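Local coordinates for protein similar to yteR (Bacilus subtilis) (Clostridium acetobutylicum, PDB 4WU0) that probably hydrolyses unsaturated rhamnogalacturonan fragments of pectin, as a glycoside hydrolase of family 105 related to YteR, at residues 129-140 with 201-212; 23-32 with 75-83. All coordinates share one frame; numbering follows the deposited sequence.

Interaction 1: 129-140 with 201-212; sequences LDGLYMGATFYA and AMGWYVMALADT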
loop_
_atom_site.group_PDB
_atom_site.type_symbol
_atom_site.label_atom_id
_atom_site.label_comp_id
_atom_site.label_asym_id
_atom_site.label_seq_id
_atom_site.Cartn_x
_atom_site.Cartn_y
_atom_site.Cartn_z
ATOM N N LEU A 129 7.940 -0.372 6.401
ATOM C CA LEU A 129 6.936 0.609 5.976
ATOM C C LEU A 129 5.697 -0.088 5.415
ATOM O O LEU A 129 4.568 0.383 5.644
ATOM C CB LEU A 129 7.500 1.566 4.917
ATOM C CG LEU A 129 8.558 2.577 5.360
ATOM C CD1 LEU A 129 8.975 3.465 4.234
ATOM C CD2 LEU A 129 8.033 3.399 6.534
ATOM N N ASP A 130 5.899 -1.168 4.654
ATOM C CA ASP A 130 4.791 -1.910 4.063
ATOM C C ASP A 130 3.692 -2.175 5.089
ATOM O O ASP A 130 2.512 -2.094 4.764
ATOM C CB ASP A 130 5.217 -3.296 3.500
ATOM C CG ASP A 130 6.482 -3.278 2.664
ATOM O OD1 ASP A 130 7.448 -2.612 3.027
ATOM O OD2 ASP A 130 6.512 -3.986 1.627
ATOM N N GLY A 131 4.075 -2.546 6.316
ATOM C CA GLY A 131 3.131 -2.950 7.338
ATOM C C GLY A 131 2.163 -1.888 7.801
ATOM O O GLY A 131 1.080 -2.198 8.283
ATOM N N LEU A 132 2.564 -0.621 7.706
ATOM C CA LEU A 132 1.677 0.459 8.083
ATOM C C LEU A 132 0.446 0.491 7.205
ATOM O O LEU A 132 -0.621 0.883 7.654
ATOM C CB LEU A 132 2.404 1.807 8.032
ATOM C CG LEU A 132 3.215 2.142 9.285
ATOM C CD1 LEU A 132 2.293 2.375 10.469
ATOM C CD2 LEU A 132 4.250 1.066 9.598
ATOM N N TYR A 133 0.588 0.079 5.950
ATOM C CA TYR A 133 -0.545 0.030 5.032
ATOM C C TYR A 133 -1.380 -1.213 5.299
ATOM O O TYR A 133 -2.610 -1.142 5.298
ATOM C CB TYR A 133 -0.071 -0.007 3.579
ATOM C CG TYR A 133 -1.205 0.037 2.588
ATOM C CD1 TYR A 133 -1.902 1.208 2.364
ATOM C CD2 TYR A 133 -1.596 -1.093 1.892
ATOM C CE1 TYR A 133 -2.923 1.242 1.465
ATOM C CE2 TYR A 133 -2.620 -1.063 0.986
ATOM C CZ TYR A 133 -3.279 0.106 0.762
ATOM O OH TYR A 133 -4.304 0.152 -0.170
ATOM N N MET A 134 -0.720 -2.351 5.536
ATOM C CA MET A 134 -1.448 -3.618 5.689
ATOM C C MET A 134 -2.216 -3.705 7.000
ATOM O O MET A 134 -3.292 -4.319 7.071
ATOM C CB MET A 134 -0.497 -4.812 5.639
ATOM C CG MET A 134 0.543 -4.760 4.534
ATOM S SD MET A 134 -0.174 -4.621 2.911
ATOM C CE MET A 134 1.335 -4.343 1.956
ATOM N N GLY A 135 -1.609 -3.167 8.048
ATOM C CA GLY A 135 -2.041 -3.408 9.418
ATOM C C GLY A 135 -2.732 -2.213 10.025
ATOM O O GLY A 135 -3.933 -2.213 10.144
ATOM N N ALA A 136 -1.953 -1.200 10.385
ATOM C CA ALA A 136 -2.508 0.001 10.994
ATOM C C ALA A 136 -3.642 0.603 10.177
ATOM O O ALA A 136 -4.655 1.017 10.741
ATOM C CB ALA A 136 -1.420 1.024 11.202
ATOM N N THR A 137 -3.490 0.647 8.852
ATOM C CA THR A 137 -4.524 1.221 7.994
ATOM C C THR A 137 -5.802 0.367 7.951
ATOM O O THR A 137 -6.913 0.902 7.934
ATOM C CB THR A 137 -3.986 1.513 6.559
ATOM O OG1 THR A 137 -2.855 2.382 6.662
ATOM C CG2 THR A 137 -5.013 2.164 5.664
ATOM N N PHE A 138 -5.658 -0.946 7.892
ATOM C CA PHE A 138 -6.821 -1.808 7.983
ATOM C C PHE A 138 -7.507 -1.599 9.331
ATOM O O PHE A 138 -8.738 -1.490 9.409
ATOM C CB PHE A 138 -6.449 -3.279 7.865
ATOM C CG PHE A 138 -7.484 -4.199 8.466
ATOM C CD1 PHE A 138 -8.721 -4.345 7.871
ATOM C CD2 PHE A 138 -7.247 -4.877 9.653
ATOM C CE1 PHE A 138 -9.703 -5.184 8.442
ATOM C CE2 PHE A 138 -8.212 -5.711 10.211
ATOM C CZ PHE A 138 -9.437 -5.864 9.594
ATOM N N TYR A 139 -6.699 -1.546 10.390
ATOM C CA TYR A 139 -7.224 -1.385 11.741
ATOM C C TYR A 139 -8.033 -0.080 11.817
ATOM O O TYR A 139 -9.118 -0.045 12.377
ATOM C CB TYR A 139 -6.058 -1.426 12.753
ATOM C CG TYR A 139 -6.422 -1.470 14.211
ATOM C CD1 TYR A 139 -7.710 -1.772 14.635
ATOM C CD2 TYR A 139 -5.450 -1.252 15.179
ATOM C CE1 TYR A 139 -8.016 -1.802 15.967
ATOM C CE2 TYR A 139 -5.754 -1.285 16.508
ATOM C CZ TYR A 139 -7.033 -1.561 16.901
ATOM O OH TYR A 139 -7.326 -1.586 18.252
ATOM N N ALA A 140 -7.538 0.988 11.198
ATOM C CA ALA A 140 -8.283 2.245 11.171
ATOM C C ALA A 140 -9.631 2.113 10.475
ATOM O O ALA A 140 -10.645 2.616 10.958
ATOM C CB ALA A 140 -7.447 3.349 10.503
ATOM N N ALA A 201 8.001 0.960 -0.869
ATOM C CA ALA A 201 7.879 1.134 0.581
ATOM C C ALA A 201 7.413 2.536 0.933
ATOM O O ALA A 201 6.499 2.715 1.768
ATOM C CB ALA A 201 9.161 0.816 1.253
ATOM N N MET A 202 8.011 3.554 0.322
ATOM C CA MET A 202 7.479 4.894 0.513
ATOM C C MET A 202 6.048 5.000 0.022
ATOM O O MET A 202 5.240 5.676 0.630
ATOM C CB MET A 202 8.337 5.948 -0.182
ATOM C CG MET A 202 9.570 6.352 0.591
ATOM S SD MET A 202 9.219 7.189 2.162
ATOM C CE MET A 202 8.428 8.724 1.654
ATOM N N GLY A 203 5.730 4.350 -1.092
ATOM C CA GLY A 203 4.364 4.326 -1.597
ATOM C C GLY A 203 3.385 3.763 -0.570
ATOM O O GLY A 203 2.319 4.325 -0.351
ATOM N N TRP A 204 3.732 2.645 0.064
ATOM C CA TRP A 204 2.875 2.079 1.095
ATOM C C TRP A 204 2.601 3.098 2.193
ATOM O O TRP A 204 1.472 3.261 2.641
ATOM C CB TRP A 204 3.515 0.865 1.748
ATOM C CG TRP A 204 3.615 -0.412 0.896
ATOM C CD1 TRP A 204 4.727 -1.199 0.744
ATOM C CD2 TRP A 204 2.573 -1.064 0.145
ATOM N NE1 TRP A 204 4.441 -2.280 -0.038
ATOM C CE2 TRP A 204 3.135 -2.213 -0.433
ATOM C CE3 TRP A 204 1.224 -0.789 -0.099
ATOM C CZ2 TRP A 204 2.411 -3.073 -1.243
ATOM C CZ3 TRP A 204 0.509 -1.656 -0.894
ATOM C CH2 TRP A 204 1.100 -2.787 -1.451
ATOM N N TYR A 205 3.657 3.770 2.637
ATOM C CA TYR A 205 3.526 4.672 3.770
ATOM C C TYR A 205 2.665 5.888 3.415
ATOM O O TYR A 205 1.821 6.304 4.220
ATOM C CB TYR A 205 4.893 5.112 4.298
ATOM C CG TYR A 205 4.842 5.820 5.630
ATOM C CD1 TYR A 205 4.491 5.150 6.789
ATOM C CD2 TYR A 205 5.180 7.156 5.732
ATOM C CE1 TYR A 205 4.443 5.805 8.029
ATOM C CE2 TYR A 205 5.161 7.804 6.963
ATOM C CZ TYR A 205 4.785 7.125 8.093
ATOM O OH TYR A 205 4.733 7.774 9.293
ATOM N N VAL A 206 2.865 6.477 2.234
ATOM C CA VAL A 206 2.011 7.617 1.871
ATOM C C VAL A 206 0.553 7.229 1.599
ATOM O O VAL A 206 -0.368 7.965 1.966
ATOM C CB VAL A 206 2.598 8.523 0.756
ATOM C CG1 VAL A 206 3.884 9.157 1.237
ATOM C CG2 VAL A 206 2.828 7.781 -0.536
ATOM N N MET A 207 0.317 6.063 1.004
ATOM C CA MET A 207 -1.055 5.587 0.888
ATOM C C MET A 207 -1.664 5.361 2.261
ATOM O O MET A 207 -2.827 5.714 2.493
ATOM C CB MET A 207 -1.157 4.287 0.126
ATOM C CG MET A 207 -2.558 3.921 -0.131
ATOM S SD MET A 207 -2.606 2.482 -1.177
ATOM C CE MET A 207 -1.731 3.162 -2.493
ATOM N N ALA A 208 -0.891 4.744 3.142
ATOM C CA ALA A 208 -1.347 4.453 4.496
ATOM C C ALA A 208 -1.751 5.728 5.211
ATOM O O ALA A 208 -2.782 5.763 5.885
ATOM C CB ALA A 208 -0.278 3.728 5.274
ATOM N N LEU A 209 -0.944 6.778 5.072
ATOM C CA LEU A 209 -1.270 8.054 5.687
ATOM C C LEU A 209 -2.572 8.633 5.125
ATOM O O LEU A 209 -3.486 8.996 5.882
ATOM C CB LEU A 209 -0.125 9.059 5.523
ATOM C CG LEU A 209 1.130 8.809 6.375
ATOM C CD1 LEU A 209 2.336 9.543 5.807
ATOM C CD2 LEU A 209 0.883 9.295 7.791
ATOM N N ALA A 210 -2.664 8.727 3.808
ATOM C CA ALA A 210 -3.846 9.300 3.191
ATOM C C ALA A 210 -5.110 8.531 3.584
ATOM O O ALA A 210 -6.134 9.128 3.901
ATOM C CB ALA A 210 -3.702 9.344 1.668
ATOM N N ASP A 211 -5.043 7.208 3.561
ATOM C CA ASP A 211 -6.206 6.386 3.826
ATOM C C ASP A 211 -6.571 6.372 5.320
ATOM O O ASP A 211 -7.752 6.219 5.679
ATOM C CB ASP A 211 -5.972 4.964 3.356
ATOM C CG ASP A 211 -5.836 4.837 1.840
ATOM O OD1 ASP A 211 -6.141 5.806 1.096
ATOM O OD2 ASP A 211 -5.468 3.717 1.387
ATOM N N THR A 212 -5.574 6.513 6.190
ATOM C CA THR A 212 -5.844 6.537 7.625
ATOM C C THR A 212 -6.403 7.893 8.071
ATOM O O THR A 212 -7.388 7.970 8.812
ATOM C CB THR A 212 -4.581 6.190 8.428
ATOM O OG1 THR A 212 -4.254 4.820 8.192
ATOM C CG2 THR A 212 -4.784 6.393 9.923
#
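Tyr-133 and Trp-204 form the aromatic centre of this contact. Tyr-133, its CG swung opposite the backbone N (chi1 -176°), sends its ring across as a knob among Trp-204, Met-207, Ala-208 and Asp-211. The phenol and the six-membered ring of the indole lie near parallel, planes at 29°, but slid so far that they barely overlap. Met-134 adds a CH-pi contact: its CE methyl sits over a face of Trp-204, 3.6 Å from the centroid of the same six-membered ring. Met-207 SD approaches the Tyr-133 ring obliquely, though it is modelled too close for its detail to be trusted.

The apolar packing begins at Leu-129, whose CD1 meets Ala-201 CB at 4.0 Å while CD2 leans on the ring of Tyr-205. Leu-132 runs alongside Tyr-205 and puts CG at the ring edge. Ala-208 CB lies 3.7 Å from Tyr-133 CA, consistent with the close axis approach of 7.4 Å.

The two threonine hydroxyls bond back to their own helices. Thr-137 OG1 donates to Leu-132 O at 2.9 Å. The backbone N of Thr-137 reaches that oxygen from the opposite face, closing a pi-type turn. Thr-212 OG1 bonds Ala-208 O, opposite Thr-212 N, in an ordinary alpha turn.

Helix 264-279 packs on Trp-204 and Met-207 and holds Asp-211 through Tyr-272 and Lys-276, while helices 152-166 and 223-240 pack around Tyr-205.

Interaction 2: 23-32 with 75-83; sequences WGYEYGLTLD and DHLNNGKIL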
loop_
_atom_site.group_PDB
_atom_site.type_symbol
_atom_site.label_atom_id
_atom_site.label_comp_id
_atom_site.label_asym_id
_atom_site.label_seq_id
_atom_site.Cartn_x
_atom_site.Cartn_y
_atom_site.Cartn_z
ATOM N N TRP A 23 -3.548 -16.129 0.219
ATOM C CA TRP A 23 -4.151 -14.967 0.870
ATOM C C TRP A 23 -3.157 -13.818 0.781
ATOM O O TRP A 23 -2.423 -13.521 1.728
ATOM C CB TRP A 23 -4.495 -15.325 2.314
ATOM C CG TRP A 23 -5.146 -14.286 3.164
ATOM C CD1 TRP A 23 -4.607 -13.686 4.266
ATOM C CD2 TRP A 23 -6.481 -13.765 3.038
ATOM N NE1 TRP A 23 -5.520 -12.817 4.828
ATOM C CE2 TRP A 23 -6.677 -12.854 4.100
ATOM C CE3 TRP A 23 -7.526 -13.983 2.136
ATOM C CZ2 TRP A 23 -7.875 -12.150 4.279
ATOM C CZ3 TRP A 23 -8.706 -13.276 2.302
ATOM C CH2 TRP A 23 -8.872 -12.363 3.379
ATOM N N GLY A 24 -3.103 -13.216 -0.394
ATOM C CA GLY A 24 -2.144 -12.182 -0.691
ATOM C C GLY A 24 -2.701 -10.782 -0.570
ATOM O O GLY A 24 -3.733 -10.487 -1.142
ATOM N N TYR A 25 -2.006 -9.937 0.184
ATOM C CA TYR A 25 -2.426 -8.547 0.389
ATOM C C TYR A 25 -2.655 -7.803 -0.909
ATOM O O TYR A 25 -3.519 -6.923 -0.970
ATOM C CB TYR A 25 -1.368 -7.778 1.209
ATOM C CG TYR A 25 -0.015 -7.620 0.529
ATOM C CD1 TYR A 25 1.017 -8.502 0.788
ATOM C CD2 TYR A 25 0.227 -6.582 -0.351
ATOM C CE1 TYR A 25 2.262 -8.354 0.186
ATOM C CE2 TYR A 25 1.468 -6.443 -0.987
ATOM C CZ TYR A 25 2.480 -7.324 -0.701
ATOM O OH TYR A 25 3.720 -7.173 -1.307
ATOM N N GLU A 26 -1.904 -8.149 -1.952
ATOM C CA GLU A 26 -1.991 -7.405 -3.199
ATOM C C GLU A 26 -3.276 -7.723 -3.947
ATOM O O GLU A 26 -3.685 -6.984 -4.834
ATOM C CB GLU A 26 -0.742 -7.647 -4.078
ATOM C CG GLU A 26 -0.562 -9.041 -4.641
ATOM C CD GLU A 26 0.202 -9.995 -3.735
ATOM O OE1 GLU A 26 0.100 -9.889 -2.495
ATOM O OE2 GLU A 26 0.920 -10.874 -4.279
ATOM N N TYR A 27 -3.921 -8.832 -3.597
ATOM C CA TYR A 27 -5.166 -9.209 -4.238
ATOM C C TYR A 27 -6.324 -8.358 -3.703
ATOM O O TYR A 27 -7.111 -7.820 -4.478
ATOM C CB TYR A 27 -5.412 -10.713 -4.048
ATOM C CG TYR A 27 -4.322 -11.593 -4.627
ATOM C CD1 TYR A 27 -3.484 -11.134 -5.629
ATOM C CD2 TYR A 27 -4.147 -12.897 -4.178
ATOM C CE1 TYR A 27 -2.492 -11.963 -6.176
ATOM C CE2 TYR A 27 -3.159 -13.718 -4.690
ATOM C CZ TYR A 27 -2.350 -13.241 -5.714
ATOM O OH TYR A 27 -1.372 -14.045 -6.243
ATOM N N GLY A 28 -6.403 -8.177 -2.386
ATOM C CA GLY A 28 -7.370 -7.241 -1.828
ATOM C C GLY A 28 -7.142 -5.825 -2.336
ATOM O O GLY A 28 -8.089 -5.077 -2.588
ATOM N N LEU A 29 -5.878 -5.444 -2.460
ATOM C CA LEU A 29 -5.519 -4.124 -2.981
ATOM C C LEU A 29 -6.085 -3.899 -4.403
ATOM O O LEU A 29 -6.638 -2.840 -4.713
ATOM C CB LEU A 29 -4.003 -3.985 -2.995
ATOM C CG LEU A 29 -3.356 -2.800 -3.691
ATOM C CD1 LEU A 29 -3.780 -1.460 -3.117
ATOM C CD2 LEU A 29 -1.845 -2.954 -3.599
ATOM N N THR A 30 -5.939 -4.905 -5.254
ATOM C CA THR A 30 -6.433 -4.826 -6.621
ATOM C C THR A 30 -7.959 -4.778 -6.606
ATOM O O THR A 30 -8.577 -4.015 -7.350
ATOM C CB THR A 30 -5.901 -6.000 -7.454
ATOM O OG1 THR A 30 -4.480 -5.872 -7.582
ATOM C CG2 THR A 30 -6.516 -6.031 -8.842
ATOM N N LEU A 31 -8.580 -5.584 -5.747
ATOM C CA LEU A 31 -10.014 -5.549 -5.633
ATOM C C LEU A 31 -10.533 -4.204 -5.100
ATOM O O LEU A 31 -11.622 -3.757 -5.493
ATOM C CB LEU A 31 -10.530 -6.698 -4.753
ATOM C CG LEU A 31 -10.303 -8.096 -5.321
ATOM C CD1 LEU A 31 -10.836 -9.141 -4.342
ATOM C CD2 LEU A 31 -10.962 -8.277 -6.684
ATOM N N ASP A 32 -9.767 -3.577 -4.204
ATOM C CA ASP A 32 -10.110 -2.254 -3.684
ATOM C C ASP A 32 -10.150 -1.241 -4.851
ATOM O O ASP A 32 -10.970 -0.332 -4.864
ATOM C CB ASP A 32 -9.083 -1.804 -2.620
ATOM C CG ASP A 32 -9.209 -2.552 -1.270
ATOM O OD1 ASP A 32 -10.308 -3.036 -0.949
ATOM O OD2 ASP A 32 -8.212 -2.634 -0.492
ATOM N N ASP A 75 0.850 -8.670 6.880
ATOM C CA ASP A 75 0.347 -8.656 5.494
ATOM C C ASP A 75 -1.030 -9.262 5.413
ATOM O O ASP A 75 -1.834 -8.868 4.557
ATOM C CB ASP A 75 1.228 -9.434 4.513
ATOM C CG ASP A 75 2.547 -8.774 4.232
ATOM O OD1 ASP A 75 2.708 -7.571 4.495
ATOM O OD2 ASP A 75 3.446 -9.474 3.739
ATOM N N HIS A 76 -1.299 -10.241 6.275
ATOM C CA HIS A 76 -2.562 -10.975 6.242
ATOM C C HIS A 76 -3.779 -10.160 6.663
ATOM O O HIS A 76 -4.903 -10.629 6.496
ATOM C CB HIS A 76 -2.476 -12.209 7.134
ATOM C CG HIS A 76 -1.702 -13.322 6.525
ATOM N ND1 HIS A 76 -1.096 -13.211 5.295
ATOM C CD2 HIS A 76 -1.451 -14.578 6.955
ATOM C CE1 HIS A 76 -0.500 -14.353 4.996
ATOM N NE2 HIS A 76 -0.703 -15.196 5.986
ATOM N N LEU A 77 -3.579 -8.947 7.176
ATOM C CA LEU A 77 -4.689 -8.065 7.525
ATOM C C LEU A 77 -5.201 -7.222 6.361
ATOM O O LEU A 77 -6.324 -6.734 6.393
ATOM C CB LEU A 77 -4.312 -7.152 8.694
ATOM C CG LEU A 77 -3.926 -7.911 9.961
ATOM C CD1 LEU A 77 -3.594 -6.914 11.053
ATOM C CD2 LEU A 77 -5.014 -8.864 10.438
ATOM N N ASN A 78 -4.385 -7.028 5.337
ATOM C CA ASN A 78 -4.765 -6.066 4.313
ATOM C C ASN A 78 -6.088 -6.394 3.622
ATOM O O ASN A 78 -6.860 -5.500 3.300
ATOM C CB ASN A 78 -3.711 -5.928 3.243
ATOM C CG ASN A 78 -3.951 -4.688 2.399
ATOM O OD1 ASN A 78 -3.959 -3.582 2.924
ATOM N ND2 ASN A 78 -4.212 -4.863 1.120
ATOM N N ASN A 79 -6.329 -7.676 3.382
ATOM C CA ASN A 79 -7.518 -8.108 2.663
ATOM C C ASN A 79 -8.801 -7.922 3.488
ATOM O O ASN A 79 -9.891 -8.060 2.975
ATOM C CB ASN A 79 -7.358 -9.551 2.194
ATOM C CG ASN A 79 -6.372 -9.700 1.067
ATOM O OD1 ASN A 79 -5.957 -8.727 0.435
ATOM N ND2 ASN A 79 -5.993 -10.934 0.789
ATOM N N GLY A 80 -8.666 -7.556 4.760
ATOM C CA GLY A 80 -9.818 -7.139 5.516
ATOM C C GLY A 80 -10.483 -5.878 4.971
ATOM O O GLY A 80 -11.671 -5.650 5.180
ATOM N N LYS A 81 -9.725 -5.021 4.303
ATOM C CA LYS A 81 -10.297 -3.800 3.757
ATOM C C LYS A 81 -11.370 -4.105 2.723
ATOM O O LYS A 81 -12.467 -3.550 2.795
ATOM C CB LYS A 81 -9.222 -2.923 3.150
ATOM C CG LYS A 81 -8.153 -2.504 4.137
ATOM C CD LYS A 81 -6.981 -1.926 3.392
ATOM C CE LYS A 81 -5.875 -1.477 4.313
ATOM N NZ LYS A 81 -4.742 -0.921 3.501
ATOM N N ILE A 82 -11.079 -4.976 1.750
ATOM C CA ILE A 82 -12.137 -5.344 0.808
ATOM C C ILE A 82 -13.306 -6.041 1.505
ATOM O O ILE A 82 -14.452 -5.912 1.064
ATOM C CB ILE A 82 -11.607 -6.144 -0.407
ATOM C CG1 ILE A 82 -12.666 -6.225 -1.522
ATOM C CG2 ILE A 82 -11.109 -7.506 -0.022
ATOM C CD1 ILE A 82 -12.942 -4.900 -2.258
ATOM N N LEU A 83 -13.039 -6.797 2.569
ATOM C CA LEU A 83 -14.123 -7.426 3.315
ATOM C C LEU A 83 -15.069 -6.399 3.954
ATOM O O LEU A 83 -16.283 -6.624 3.996
ATOM C CB LEU A 83 -13.590 -8.382 4.379
ATOM C CG LEU A 83 -12.833 -9.615 3.877
ATOM C CD1 LEU A 83 -12.313 -10.420 5.074
ATOM C CD2 LEU A 83 -13.727 -10.480 3.021
HETATM O O HOH W 1 -0.923 -11.404 2.597
HETATM O O HOH W 2 -8.297 -5.264 0.781
HETATM O O HOH W 3 -5.584 -2.371 -0.019
#
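Asn-79 lies over Trp-23 and reaches the start of helix 25-41. Its CB sits above one face of the indole, 3.7 Å from the centroid of the six-membered ring. From there CG carries the amide between Gly-24 and Gly-28, the amide plane standing at 88° to the indole. ND2, itself above the ring, donates to Gly-24 O at 3.0 Å, coming in above the carbonyl plane (72° out of it) while Tyr-27 N uses the other face. OD1 turns the other way and accepts a weak bond of 2.9 Å from Gly-28 N; it also comes within 3.1 Å of Gly-28 CA, close quarters made possible by a residue without a side chain.

Around this amide, Trp-23 is fixed at its edge as well. NE1 gives a 2.8 Å bond to His-76 O, in the carbonyl plane and on a lone pair, and the CD1 edge points at the face of the His-76 ring in a T-shaped pair. Next door, Asn-78 ND2 donates to Tyr-25 O at 3.0 Å, sharing that oxygen with Leu-29 N, while Asn-78 OD1 takes Lys-81 NZ at 2.8 Å. Both polar atoms of that side chain are thus engaged. Ile-82 packs against Leu-31 CB and Gly-28.

Two waters donate to Asp-32 OD2: one bridges to Asn-78 O and Ile-82 N, the other to Asn-78 ND2. The polar joining is thus done by neutral amides, an indole N-H and water; the waters solvate the Asp-32 carboxylate, and the charge of Lys-81, too far off for a direct pair, may still favour it.

In the fold
Interaction 1 lies nearer the chain centre and all its touching residues are buried; in interaction 2, Tyr-25, Asp-32, Asp-75 and His-76 are partly exposed. Both are consistent with the alpha/alpha barrel of the six-hairpin clan. Interaction 1 joins two helices along their lengths by rings, methyls and aliphatic side chains. Interaction 2 joins the opening turns of helix 25-41 to the irregular segment 75-79 and helix 80-90, with amides, carbonyls and waters doing much of the work. They adjoin through helix 129-146: Lys-81 NZ probably bonds to Tyr-133 O at 2.8 Å and makes a cation-pi contact with Tyr-133, while Met-134 touches Tyr-25. Tyr-133 and Met-134 thus serve both.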